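Local structure of pyridoxal 5'-phosphate synthase subunit PdxT (2YWD) at residues 8-13 and 60-65; 19-24 and 184-189; 85-90 and 164-169; 171-174 and 180-183. The protein probably hydrolyses glutamine to glutamate and ammonia as the glutaminase subunit of pyridoxal 5'-phosphate synthase, the ammonia being channelled to the active site of PdxS. All coordinates share one frame; numbering follows the deposited sequence.

Interaction 1 of 4, residues 8-13 and 60-65; sequences LALQGD and YGIEDE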
loop_
_atom_site.group_PDB
_atom_site.type_symbol
_atom_site.label_atom_id
_atom_site.label_comp_id
_atom_site.label_asym_id
_atom_site.label_seq_id
_atom_site.Cartn_x
_atom_site.Cartn_y
_atom_site.Cartn_z
ATOM N N LEU A 8 4.209 2.322 -8.425
ATOM C CA LEU A 8 5.063 3.501 -8.286
ATOM C C LEU A 8 6.501 3.006 -8.252
ATOM O O LEU A 8 6.851 2.164 -7.422
ATOM C CB LEU A 8 4.727 4.257 -7.001
ATOM C CG LEU A 8 5.347 5.649 -6.852
ATOM C CD1 LEU A 8 4.881 6.556 -7.989
ATOM C CD2 LEU A 8 4.939 6.234 -5.513
ATOM N N ALA A 9 7.329 3.518 -9.158
ATOM C CA ALA A 9 8.720 3.075 -9.247
ATOM C C ALA A 9 9.750 4.185 -9.065
ATOM O O ALA A 9 10.706 4.284 -9.834
ATOM C CB ALA A 9 8.946 2.375 -10.583
ATOM N N LEU A 10 9.559 5.012 -8.048
ATOM C CA LEU A 10 10.489 6.095 -7.772
ATOM C C LEU A 10 11.659 5.587 -6.937
ATOM O O LEU A 10 12.787 6.073 -7.062
ATOM C CB LEU A 10 9.772 7.219 -7.025
ATOM C CG LEU A 10 8.633 7.896 -7.794
ATOM C CD1 LEU A 10 7.985 8.949 -6.916
ATOM C CD2 LEU A 10 9.176 8.520 -9.075
ATOM N N GLN A 11 11.377 4.601 -6.090
ATOM C CA GLN A 11 12.374 4.004 -5.203
ATOM C C GLN A 11 11.773 2.753 -4.592
ATOM O O GLN A 11 10.553 2.610 -4.520
ATOM C CB GLN A 11 12.722 4.984 -4.074
ATOM C CG GLN A 11 13.801 4.530 -3.075
ATOM C CD GLN A 11 13.336 3.474 -2.067
ATOM O OE1 GLN A 11 12.222 3.537 -1.540
ATOM N NE2 GLN A 11 14.207 2.510 -1.778
ATOM N N GLY A 12 12.623 1.832 -4.164
ATOM C CA GLY A 12 12.095 0.656 -3.507
ATOM C C GLY A 12 11.838 -0.599 -4.301
ATOM O O GLY A 12 12.290 -0.766 -5.432
ATOM N N ASP A 13 11.053 -1.473 -3.686
ATOM C CA ASP A 13 10.755 -2.777 -4.239
ATOM C C ASP A 13 9.508 -2.940 -5.100
ATOM O O ASP A 13 8.623 -3.745 -4.798
ATOM C CB ASP A 13 10.769 -3.772 -3.081
ATOM C CG ASP A 13 12.073 -3.702 -2.292
ATOM O OD1 ASP A 13 13.144 -3.692 -2.935
ATOM O OD2 ASP A 13 12.040 -3.654 -1.044
ATOM N N TYR A 60 7.908 15.353 -7.891
ATOM C CA TYR A 60 7.516 15.126 -9.281
ATOM C C TYR A 60 6.046 15.408 -9.583
ATOM O O TYR A 60 5.583 15.163 -10.695
ATOM C CB TYR A 60 7.855 13.692 -9.702
ATOM C CG TYR A 60 9.312 13.313 -9.514
ATOM C CD1 TYR A 60 10.331 14.247 -9.703
ATOM C CD2 TYR A 60 9.672 12.010 -9.172
ATOM C CE1 TYR A 60 11.673 13.892 -9.556
ATOM C CE2 TYR A 60 11.011 11.644 -9.024
ATOM C CZ TYR A 60 12.003 12.590 -9.218
ATOM O OH TYR A 60 13.326 12.230 -9.074
ATOM N N GLY A 61 5.318 15.923 -8.598
ATOM C CA GLY A 61 3.910 16.224 -8.802
ATOM C C GLY A 61 2.995 15.007 -8.805
ATOM O O GLY A 61 1.795 15.124 -9.058
ATOM N N ILE A 62 3.551 13.836 -8.520
ATOM C CA ILE A 62 2.761 12.608 -8.507
ATOM C C ILE A 62 1.790 12.583 -7.325
ATOM O O ILE A 62 0.631 12.200 -7.473
ATOM C CB ILE A 62 3.691 11.366 -8.488
ATOM C CG1 ILE A 62 4.430 11.278 -9.831
ATOM C CG2 ILE A 62 2.883 10.089 -8.250
ATOM C CD1 ILE A 62 5.540 10.243 -9.884
ATOM N N GLU A 63 2.255 13.021 -6.162
ATOM C CA GLU A 63 1.420 13.055 -4.961
ATOM C C GLU A 63 0.119 13.831 -5.205
ATOM O O GLU A 63 -0.978 13.320 -4.988
ATOM C CB GLU A 63 2.193 13.717 -3.814
ATOM C CG GLU A 63 1.419 13.822 -2.498
ATOM C CD GLU A 63 2.042 14.827 -1.541
ATOM O OE1 GLU A 63 3.277 14.800 -1.369
ATOM O OE2 GLU A 63 1.296 15.637 -0.951
ATOM N N ASP A 64 0.252 15.067 -5.670
ATOM C CA ASP A 64 -0.902 15.918 -5.921
ATOM C C ASP A 64 -1.873 15.363 -6.965
ATOM O O ASP A 64 -3.089 15.441 -6.784
ATOM C CB ASP A 64 -0.412 17.314 -6.308
ATOM C CG ASP A 64 0.417 17.955 -5.201
ATOM O OD1 ASP A 64 1.319 18.762 -5.508
ATOM O OD2 ASP A 64 0.159 17.649 -4.018
ATOM N N GLU A 65 -1.346 14.792 -8.046
ATOM C CA GLU A 65 -2.201 14.227 -9.088
ATOM C C GLU A 65 -2.931 13.000 -8.549
ATOM O O GLU A 65 -4.114 12.795 -8.827
ATOM C CB GLU A 65 -1.369 13.849 -10.314
ATOM C CG GLU A 65 -2.171 13.316 -11.504
ATOM C CD GLU A 65 -3.244 14.281 -11.991
ATOM O OE1 GLU A 65 -3.068 15.509 -11.838
ATOM O OE2 GLU A 65 -4.262 13.813 -12.543
#
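L10 holds its CG anti to the carbonyl carbon (chi1 -63°), and I62 sets its CG1 in the same way (chi1 -68°), so that both chains run extended and meet tip to tip. Their ends, L10 CD1 and I62 CD1, lie 4.1 Å apart. The other branch of L10, CD2, touches the tip of I62 as well and comes nearest the edge of the Y60 ring, near the ring plane, with 3.5 Å between L10 CD2 and Y60 CD2. L8 takes a different torsion, CG anti to the backbone N (chi1 -169°), and its CD1 stands 4.1 Å from I62 CG2. With an alanine in place of L10, the edge of Y60 and the end of I62 would probably both lose their apolar cover and a gap would open between them. The loop after strand 5-8 is thereby joined to the corner between helices 50-59 and 62-71, where G61, with its positive phi, closes a Schellman motif. Contact is made by carbon alone, which implies a join held by shape and the exclusion of water, buried at L8 and I62 and reaching the surface at Y60.

Interaction 2 of 4, residues 19-24 and 184-189; sequences EALKRL and YFLELA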
loop_
_atom_site.group_PDB
_atom_site.type_symbol
_atom_site.label_atom_id
_atom_site.label_comp_id
_atom_site.label_asym_id
_atom_site.label_seq_id
_atom_site.Cartn_x
_atom_site.Cartn_y
_atom_site.Cartn_z
ATOM N N GLU A 19 6.206 -8.576 -10.552
ATOM C CA GLU A 19 6.284 -10.026 -10.681
ATOM C C GLU A 19 5.012 -10.676 -10.157
ATOM O O GLU A 19 4.481 -11.604 -10.766
ATOM C CB GLU A 19 7.489 -10.562 -9.909
ATOM C CG GLU A 19 8.825 -10.125 -10.471
ATOM C CD GLU A 19 9.984 -10.535 -9.587
ATOM O OE1 GLU A 19 11.146 -10.267 -9.965
ATOM O OE2 GLU A 19 9.735 -11.125 -8.512
ATOM N N ALA A 20 4.521 -10.185 -9.023
ATOM C CA ALA A 20 3.305 -10.725 -8.436
ATOM C C ALA A 20 2.123 -10.493 -9.374
ATOM O O ALA A 20 1.253 -11.354 -9.515
ATOM C CB ALA A 20 3.038 -10.076 -7.079
ATOM N N LEU A 21 2.099 -9.330 -10.018
ATOM C CA LEU A 21 1.019 -8.989 -10.938
ATOM C C LEU A 21 1.014 -9.847 -12.200
ATOM O O LEU A 21 -0.024 -10.003 -12.845
ATOM C CB LEU A 21 1.086 -7.501 -11.306
ATOM C CG LEU A 21 0.641 -6.547 -10.188
ATOM C CD1 LEU A 21 0.959 -5.102 -10.557
ATOM C CD2 LEU A 21 -0.855 -6.721 -9.950
ATOM N N LYS A 22 2.165 -10.406 -12.559
ATOM C CA LYS A 22 2.234 -11.255 -13.743
ATOM C C LYS A 22 1.341 -12.481 -13.562
ATOM O O LYS A 22 0.754 -12.976 -14.522
ATOM C CB LYS A 22 3.673 -11.704 -14.008
ATOM C CG LYS A 22 4.617 -10.581 -14.407
ATOM C CD LYS A 22 6.017 -11.107 -14.722
ATOM C CE LYS A 22 6.666 -11.751 -13.503
ATOM N NZ LYS A 22 8.068 -12.191 -13.765
ATOM N N ARG A 23 1.232 -12.960 -12.326
ATOM C CA ARG A 23 0.408 -14.130 -12.039
ATOM C C ARG A 23 -1.071 -13.849 -12.277
ATOM O O ARG A 23 -1.890 -14.767 -12.308
ATOM C CB ARG A 23 0.626 -14.604 -10.598
ATOM C CG ARG A 23 2.054 -15.047 -10.320
ATOM C CD ARG A 23 2.144 -15.953 -9.100
ATOM N NE ARG A 23 3.526 -16.344 -8.834
ATOM C CZ ARG A 23 4.449 -15.533 -8.322
ATOM N NH1 ARG A 23 4.139 -14.282 -8.008
ATOM N NH2 ARG A 23 5.690 -15.967 -8.141
ATOM N N LEU A 24 -1.408 -12.573 -12.432
ATOM C CA LEU A 24 -2.783 -12.181 -12.694
ATOM C C LEU A 24 -2.918 -11.836 -14.179
ATOM O O LEU A 24 -3.947 -11.324 -14.619
ATOM C CB LEU A 24 -3.171 -10.971 -11.835
ATOM C CG LEU A 24 -3.179 -11.178 -10.315
ATOM C CD1 LEU A 24 -3.712 -9.922 -9.641
ATOM C CD2 LEU A 24 -4.051 -12.371 -9.949
ATOM N N TYR A 184 -7.740 -9.291 -5.292
ATOM C CA TYR A 184 -8.768 -8.642 -4.478
ATOM C C TYR A 184 -8.720 -7.139 -4.761
ATOM O O TYR A 184 -9.755 -6.487 -4.931
ATOM C CB TYR A 184 -8.498 -8.903 -2.993
ATOM C CG TYR A 184 -9.397 -8.139 -2.046
ATOM C CD1 TYR A 184 -10.703 -8.562 -1.795
ATOM C CD2 TYR A 184 -8.949 -6.979 -1.417
ATOM C CE1 TYR A 184 -11.542 -7.844 -0.936
ATOM C CE2 TYR A 184 -9.775 -6.256 -0.564
ATOM C CZ TYR A 184 -11.070 -6.692 -0.326
ATOM O OH TYR A 184 -11.890 -5.976 0.519
ATOM N N PHE A 185 -7.506 -6.597 -4.815
ATOM C CA PHE A 185 -7.308 -5.176 -5.088
ATOM C C PHE A 185 -7.771 -4.797 -6.496
ATOM O O PHE A 185 -8.471 -3.795 -6.679
ATOM C CB PHE A 185 -5.829 -4.799 -4.908
ATOM C CG PHE A 185 -5.502 -3.395 -5.354
ATOM C CD1 PHE A 185 -6.201 -2.305 -4.840
ATOM C CD2 PHE A 185 -4.507 -3.166 -6.301
ATOM C CE1 PHE A 185 -5.914 -1.004 -5.264
ATOM C CE2 PHE A 185 -4.211 -1.869 -6.733
ATOM C CZ PHE A 185 -4.917 -0.787 -6.211
ATOM N N LEU A 186 -7.389 -5.590 -7.490
ATOM C CA LEU A 186 -7.787 -5.292 -8.862
ATOM C C LEU A 186 -9.304 -5.339 -9.017
ATOM O O LEU A 186 -9.884 -4.552 -9.767
ATOM C CB LEU A 186 -7.132 -6.273 -9.837
ATOM C CG LEU A 186 -5.604 -6.242 -9.873
ATOM C CD1 LEU A 186 -5.118 -7.059 -11.064
ATOM C CD2 LEU A 186 -5.111 -4.801 -9.981
ATOM N N GLU A 187 -9.942 -6.261 -8.308
ATOM C CA GLU A 187 -11.393 -6.387 -8.371
ATOM C C GLU A 187 -12.063 -5.126 -7.830
ATOM O O GLU A 187 -13.005 -4.613 -8.430
ATOM C CB GLU A 187 -11.857 -7.613 -7.576
ATOM C CG GLU A 187 -11.498 -8.952 -8.221
ATOM C CD GLU A 187 -12.427 -9.331 -9.368
ATOM O OE1 GLU A 187 -13.600 -9.667 -9.095
ATOM O OE2 GLU A 187 -11.987 -9.291 -10.542
ATOM N N LEU A 188 -11.573 -4.615 -6.704
ATOM C CA LEU A 188 -12.167 -3.415 -6.130
ATOM C C LEU A 188 -11.848 -2.178 -6.978
ATOM O O LEU A 188 -12.562 -1.173 -6.919
ATOM C CB LEU A 188 -11.699 -3.227 -4.678
ATOM C CG LEU A 188 -10.283 -2.751 -4.340
ATOM C CD1 LEU A 188 -10.175 -1.243 -4.547
ATOM C CD2 LEU A 188 -9.981 -3.087 -2.886
ATOM N N ALA A 189 -10.786 -2.259 -7.774
ATOM C CA ALA A 189 -10.393 -1.151 -8.643
ATOM C C ALA A 189 -11.181 -1.227 -9.950
ATOM O O ALA A 189 -11.132 -0.314 -10.775
ATOM C CB ALA A 189 -8.898 -1.212 -8.935
#
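Two helices on one face of the central sheet, 14-22 and 180-189, are brought together by the leucines L21, L24 and L186. L186 reaches across from helix 180-189, and L24, three residues on from L21, comes to meet it tip to tip. Each of the two has its CG anti to the carbonyl carbon, L24 with chi1 -64° and L186 with chi1 -62°, and each chain then continues extended, which sends one methyl straight at the other. The result is tight: L24 CD1 and L186 CD1 are 3.5 Å apart, closer than carbons usually pack. The same methyl of L24 also approaches the branch point, with 4.1 Å from L24 CD1 to L186 CG. L21 makes a looser touch, its CD2 lying 4.4 Å from L186 CD1, so a single methyl of L186 is met by both leucines of the other segment. A backbone bond from L24 N to L21 O, 2.9 Å long, closes the turn that carries both. Around the join, L24 also rests on P179, and R23 forms a salt bridge with E177. On the sheet side, L21 and F185 both lie on I44 of strand 42-45, which shows that the two helices share one floor. Helices packed on one face of a largely parallel sheet, joined to each other by aliphatic side chains, are characteristic of the layered alpha/beta fold of class I glutamine amidotransferases, to which the PdxT/SNO family belongs.

Interaction 3 of 4, residues 85-90 and 164-169; sequences IWLAKE and GKVLAS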
loop_
_atom_site.group_PDB
_atom_site.type_symbol
_atom_site.label_atom_id
_atom_site.label_comp_id
_atom_site.label_asym_id
_atom_site.label_seq_id
_atom_site.Cartn_x
_atom_site.Cartn_y
_atom_site.Cartn_z
ATOM N N ILE A 85 2.457 3.605 4.729
ATOM C CA ILE A 85 2.897 4.794 5.448
ATOM C C ILE A 85 2.593 6.039 4.608
ATOM O O ILE A 85 2.089 7.040 5.119
ATOM C CB ILE A 85 4.412 4.715 5.736
ATOM C CG1 ILE A 85 4.689 3.575 6.723
ATOM C CG2 ILE A 85 4.909 6.038 6.301
ATOM C CD1 ILE A 85 6.160 3.176 6.800
ATOM N N TRP A 86 2.897 5.961 3.315
ATOM C CA TRP A 86 2.665 7.067 2.382
ATOM C C TRP A 86 1.192 7.467 2.334
ATOM O O TRP A 86 0.862 8.647 2.190
ATOM C CB TRP A 86 3.124 6.663 0.977
ATOM C CG TRP A 86 3.108 7.777 -0.018
ATOM C CD1 TRP A 86 3.918 8.880 -0.028
ATOM C CD2 TRP A 86 2.258 7.891 -1.168
ATOM N NE1 TRP A 86 3.627 9.671 -1.116
ATOM C CE2 TRP A 86 2.613 9.087 -1.832
ATOM C CE3 TRP A 86 1.233 7.097 -1.703
ATOM C CZ2 TRP A 86 1.977 9.510 -3.008
ATOM C CZ3 TRP A 86 0.599 7.520 -2.873
ATOM C CH2 TRP A 86 0.976 8.717 -3.511
ATOM N N LEU A 87 0.307 6.483 2.454
ATOM C CA LEU A 87 -1.133 6.735 2.409
ATOM C C LEU A 87 -1.704 7.363 3.684
ATOM O O LEU A 87 -2.695 8.090 3.632
ATOM C CB LEU A 87 -1.884 5.427 2.126
ATOM C CG LEU A 87 -1.684 4.749 0.767
ATOM C CD1 LEU A 87 -2.264 3.334 0.799
ATOM C CD2 LEU A 87 -2.353 5.577 -0.316
ATOM N N ALA A 88 -1.072 7.085 4.819
ATOM C CA ALA A 88 -1.539 7.574 6.118
ATOM C C ALA A 88 -1.623 9.087 6.288
ATOM O O ALA A 88 -0.699 9.824 5.943
ATOM C CB ALA A 88 -0.673 6.987 7.226
ATOM N N LYS A 89 -2.740 9.539 6.842
ATOM C CA LYS A 89 -2.944 10.960 7.084
ATOM C C LYS A 89 -1.962 11.440 8.149
ATOM O O LYS A 89 -1.486 12.576 8.100
ATOM C CB LYS A 89 -4.381 11.221 7.545
ATOM C CG LYS A 89 -4.668 12.689 7.830
ATOM C CD LYS A 89 -6.157 12.972 7.858
ATOM C CE LYS A 89 -6.784 12.752 6.487
ATOM N NZ LYS A 89 -6.234 13.674 5.452
ATOM N N GLU A 90 -1.655 10.566 9.105
ATOM C CA GLU A 90 -0.721 10.914 10.172
ATOM C C GLU A 90 0.329 9.833 10.387
ATOM O O GLU A 90 0.009 8.646 10.482
ATOM C CB GLU A 90 -1.460 11.130 11.501
ATOM C CG GLU A 90 -2.469 12.281 11.530
ATOM C CD GLU A 90 -1.836 13.637 11.265
ATOM O OE1 GLU A 90 -0.637 13.812 11.570
ATOM O OE2 GLU A 90 -2.548 14.535 10.764
ATOM N N GLY A 164 -12.719 2.700 1.135
ATOM C CA GLY A 164 -13.171 2.921 -0.227
ATOM C C GLY A 164 -12.274 2.173 -1.195
ATOM O O GLY A 164 -12.129 0.954 -1.095
ATOM N N LYS A 165 -11.655 2.897 -2.121
ATOM C CA LYS A 165 -10.770 2.272 -3.094
ATOM C C LYS A 165 -9.300 2.364 -2.699
ATOM O O LYS A 165 -8.411 2.227 -3.537
ATOM C CB LYS A 165 -10.996 2.888 -4.476
ATOM C CG LYS A 165 -12.292 2.419 -5.122
ATOM C CD LYS A 165 -12.493 3.031 -6.495
ATOM C CE LYS A 165 -13.636 2.350 -7.240
ATOM N NZ LYS A 165 -14.909 2.378 -6.470
ATOM N N VAL A 166 -9.058 2.593 -1.410
ATOM C CA VAL A 166 -7.702 2.686 -0.870
ATOM C C VAL A 166 -7.482 1.483 0.041
ATOM O O VAL A 166 -8.222 1.277 1.005
ATOM C CB VAL A 166 -7.505 3.973 -0.043
ATOM C CG1 VAL A 166 -6.098 4.003 0.553
ATOM C CG2 VAL A 166 -7.717 5.192 -0.921
ATOM N N LEU A 167 -6.461 0.696 -0.274
ATOM C CA LEU A 167 -6.132 -0.501 0.482
ATOM C C LEU A 167 -4.712 -0.358 1.017
ATOM O O LEU A 167 -3.838 0.157 0.318
ATOM C CB LEU A 167 -6.220 -1.719 -0.439
ATOM C CG LEU A 167 -6.030 -3.105 0.172
ATOM C CD1 LEU A 167 -7.169 -3.397 1.140
ATOM C CD2 LEU A 167 -6.000 -4.146 -0.942
ATOM N N ALA A 168 -4.478 -0.810 2.248
ATOM C CA ALA A 168 -3.145 -0.705 2.834
ATOM C C ALA A 168 -2.804 -1.884 3.735
ATOM O O ALA A 168 -3.644 -2.355 4.497
ATOM C CB ALA A 168 -3.022 0.598 3.615
ATOM N N SER A 169 -1.564 -2.355 3.644
ATOM C CA SER A 169 -1.108 -3.474 4.467
ATOM C C SER A 169 0.247 -3.161 5.094
ATOM O O SER A 169 1.054 -2.435 4.517
ATOM C CB SER A 169 -0.990 -4.752 3.626
ATOM O OG SER A 169 0.012 -4.627 2.630
#
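L87 and V166 reach toward each other end to end, the leucine coming down from the last turn of helix 82-87 and the valine rising from strand 166-169. Both methyls of L87 take part, unequally. CD1 is 3.9 Å from V166 CG1, whereas CD2 lies 4.2 Å from that same valine methyl. V166 presents this branch because its CG1 is anti to the backbone N (chi1 178°). Two residues along the strand, A168 offers its CB to the same leucine, 4.0 Å from L87 CD1. Between the two side chains the strand shows its backbone, and L87 CD1 sits 3.6 Å from L167 O, a van der Waals touch. The side chain of L167 itself sets off away from the helix, toward the opposite face of the sheet, where it meets F78. L87 continues onto L77 of strand 76-80 and L100, while A168 leans on L103, so the contact is enclosed by apolar neighbours. Helix 82-87 follows directly on the predicted nucleophile, C81, and L87, at its other end, packs on the sheet. The chemistry is that of a methyl seated between two alkyl groups beside a backbone carbonyl oxygen: nondirectional, buried, and dependent on close fit.

Interaction 4 of 4, residues 171-174 and 180-183; sequences FHPE and RLHR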
loop_
_atom_site.group_PDB
_atom_site.type_symbol
_atom_site.label_atom_id
_atom_site.label_comp_id
_atom_site.label_asym_id
_atom_site.label_seq_id
_atom_site.Cartn_x
_atom_site.Cartn_y
_atom_site.Cartn_z
ATOM N N PHE A 171 2.173 -5.624 5.861
ATOM C CA PHE A 171 2.942 -6.782 5.402
ATOM C C PHE A 171 3.135 -6.768 3.882
ATOM O O PHE A 171 2.536 -5.954 3.179
ATOM C CB PHE A 171 2.262 -8.085 5.839
ATOM C CG PHE A 171 0.850 -8.233 5.349
ATOM C CD1 PHE A 171 0.582 -8.850 4.134
ATOM C CD2 PHE A 171 -0.216 -7.759 6.113
ATOM C CE1 PHE A 171 -0.726 -8.995 3.680
ATOM C CE2 PHE A 171 -1.531 -7.901 5.672
ATOM C CZ PHE A 171 -1.786 -8.521 4.452
ATOM N N HIS A 172 3.965 -7.682 3.384
ATOM C CA HIS A 172 4.296 -7.755 1.963
ATOM C C HIS A 172 3.672 -8.922 1.202
ATOM O O HIS A 172 4.262 -10.003 1.117
ATOM C CB HIS A 172 5.815 -7.845 1.804
ATOM C CG HIS A 172 6.557 -6.667 2.349
ATOM N ND1 HIS A 172 6.866 -5.564 1.583
ATOM C CD2 HIS A 172 7.062 -6.423 3.581
ATOM C CE1 HIS A 172 7.533 -4.692 2.320
ATOM N NE2 HIS A 172 7.666 -5.190 3.537
ATOM N N PRO A 173 2.482 -8.722 0.624
ATOM C CA PRO A 173 1.869 -9.829 -0.115
ATOM C C PRO A 173 2.702 -10.205 -1.338
ATOM O O PRO A 173 2.661 -11.348 -1.801
ATOM C CB PRO A 173 0.500 -9.273 -0.499
ATOM C CG PRO A 173 0.767 -7.801 -0.644
ATOM C CD PRO A 173 1.640 -7.514 0.563
ATOM N N GLU A 174 3.465 -9.241 -1.849
ATOM C CA GLU A 174 4.303 -9.466 -3.024
ATOM C C GLU A 174 5.524 -10.321 -2.697
ATOM O O GLU A 174 6.271 -10.715 -3.597
ATOM C CB GLU A 174 4.761 -8.132 -3.634
ATOM C CG GLU A 174 5.908 -7.445 -2.889
ATOM C CD GLU A 174 5.480 -6.727 -1.622
ATOM O OE1 GLU A 174 4.317 -6.892 -1.188
ATOM O OE2 GLU A 174 6.318 -5.991 -1.054
ATOM N N ARG A 180 -3.724 -13.738 -4.614
ATOM C CA ARG A 180 -5.098 -13.455 -4.215
ATOM C C ARG A 180 -5.370 -12.083 -3.607
ATOM O O ARG A 180 -6.459 -11.537 -3.788
ATOM C CB ARG A 180 -5.603 -14.546 -3.274
ATOM C CG ARG A 180 -5.850 -15.880 -3.973
ATOM C CD ARG A 180 -6.387 -16.884 -2.980
ATOM N NE ARG A 180 -5.439 -17.066 -1.891
ATOM C CZ ARG A 180 -5.782 -17.328 -0.637
ATOM N NH1 ARG A 180 -7.063 -17.439 -0.303
ATOM N NH2 ARG A 180 -4.839 -17.478 0.283
ATOM N N LEU A 181 -4.410 -11.524 -2.875
ATOM C CA LEU A 181 -4.632 -10.203 -2.304
ATOM C C LEU A 181 -4.523 -9.165 -3.422
ATOM O O LEU A 181 -5.234 -8.158 -3.417
ATOM C CB LEU A 181 -3.627 -9.913 -1.178
ATOM C CG LEU A 181 -3.858 -8.620 -0.381
ATOM C CD1 LEU A 181 -5.341 -8.464 -0.023
ATOM C CD2 LEU A 181 -2.994 -8.647 0.887
ATOM N N HIS A 182 -3.643 -9.411 -4.389
ATOM C CA HIS A 182 -3.504 -8.491 -5.514
ATOM C C HIS A 182 -4.780 -8.525 -6.354
ATOM O O HIS A 182 -5.263 -7.487 -6.810
ATOM C CB HIS A 182 -2.303 -8.864 -6.389
ATOM C CG HIS A 182 -0.986 -8.422 -5.829
ATOM N ND1 HIS A 182 -0.382 -9.047 -4.760
ATOM C CD2 HIS A 182 -0.163 -7.408 -6.188
ATOM C CE1 HIS A 182 0.758 -8.438 -4.484
ATOM N NE2 HIS A 182 0.914 -7.441 -5.335
ATOM N N ARG A 183 -5.326 -9.721 -6.561
ATOM C CA ARG A 183 -6.557 -9.853 -7.342
ATOM C C ARG A 183 -7.701 -9.146 -6.615
ATOM O O ARG A 183 -8.533 -8.482 -7.237
ATOM C CB ARG A 183 -6.900 -11.334 -7.568
ATOM C CG ARG A 183 -8.257 -11.570 -8.247
ATOM C CD ARG A 183 -8.344 -10.880 -9.606
ATOM N NE ARG A 183 -7.571 -11.567 -10.637
ATOM C CZ ARG A 183 -7.329 -11.068 -11.846
ATOM N NH1 ARG A 183 -7.796 -9.870 -12.176
ATOM N NH2 ARG A 183 -6.643 -11.773 -12.734
#
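L181 meets P173 and F171 chiefly through one methyl, and following it outward explains most of this contact. Its CB already faces the loop, 4.2 Å from P173 CB. From there CG lies anti to the backbone N, and the next torsion (chi2 45°) leaves CD1 on the side remote from the proline and carries CD2 into the gap between proline and phenylalanine. CD2 does the main work: P173 CB is 3.8 Å from L181 CD2, and F171 CE1 approaches that methyl to 3.6 Å, the ring meeting it obliquely. F78 and F131 add further cover to the leucine. H182, the next residue of the helix, takes the other flank of the proline, crossing it at about a right angle. Its CE1 is 3.9 Å from P173 CG and 3.9 Å from E174 N, the latter lying at the edge of the imidazole, in its plane; E174 CB is 4.1 Å from H182 CE1. The NE2 of H182 is hydrogen-bonded to H17 of helix 14-22. Either side of the proline in sequence stand the two residues of the predicted charge relay. H172 ND1 donates to E174 OE2 at 2.7 Å with an N-H...O angle of 155°; the oxygen lies in the imidazole plane and is approached on its syn side, tilted 28° out of the carboxylate plane. This bond should fix the rotation of the H172 ring. The loop carrying this polar pair, consistent with a Cys-His-Glu triad, is thus packed through F171, P173 and E174 itself against helix 180-189.

How the interactions relate
Interactions 2 and 4 share helix 180-189 and lie close, their centres about 8 Å apart: H182 of interaction 4 touches the leucines of interaction 2, with 3.7 Å from L24 CD1 to H182 CB. Interaction 3 holds the opposite face of the same sheet, yet L167 points to the face of interaction 2, its CD2 lying 4.0 Å from F185 CB. Interaction 1 is linked to interaction 3 by packing of W86 CZ2 on E63 CA at 4.1 Å. The predicted catalytic centre lies nearest interaction 4: the side chain of E174 is about 6 Å from that of C81. Side chain to side chain, A168 in interaction 3 is about 9 Å from C81, and L8 in interaction 1 is about 12 Å from E174.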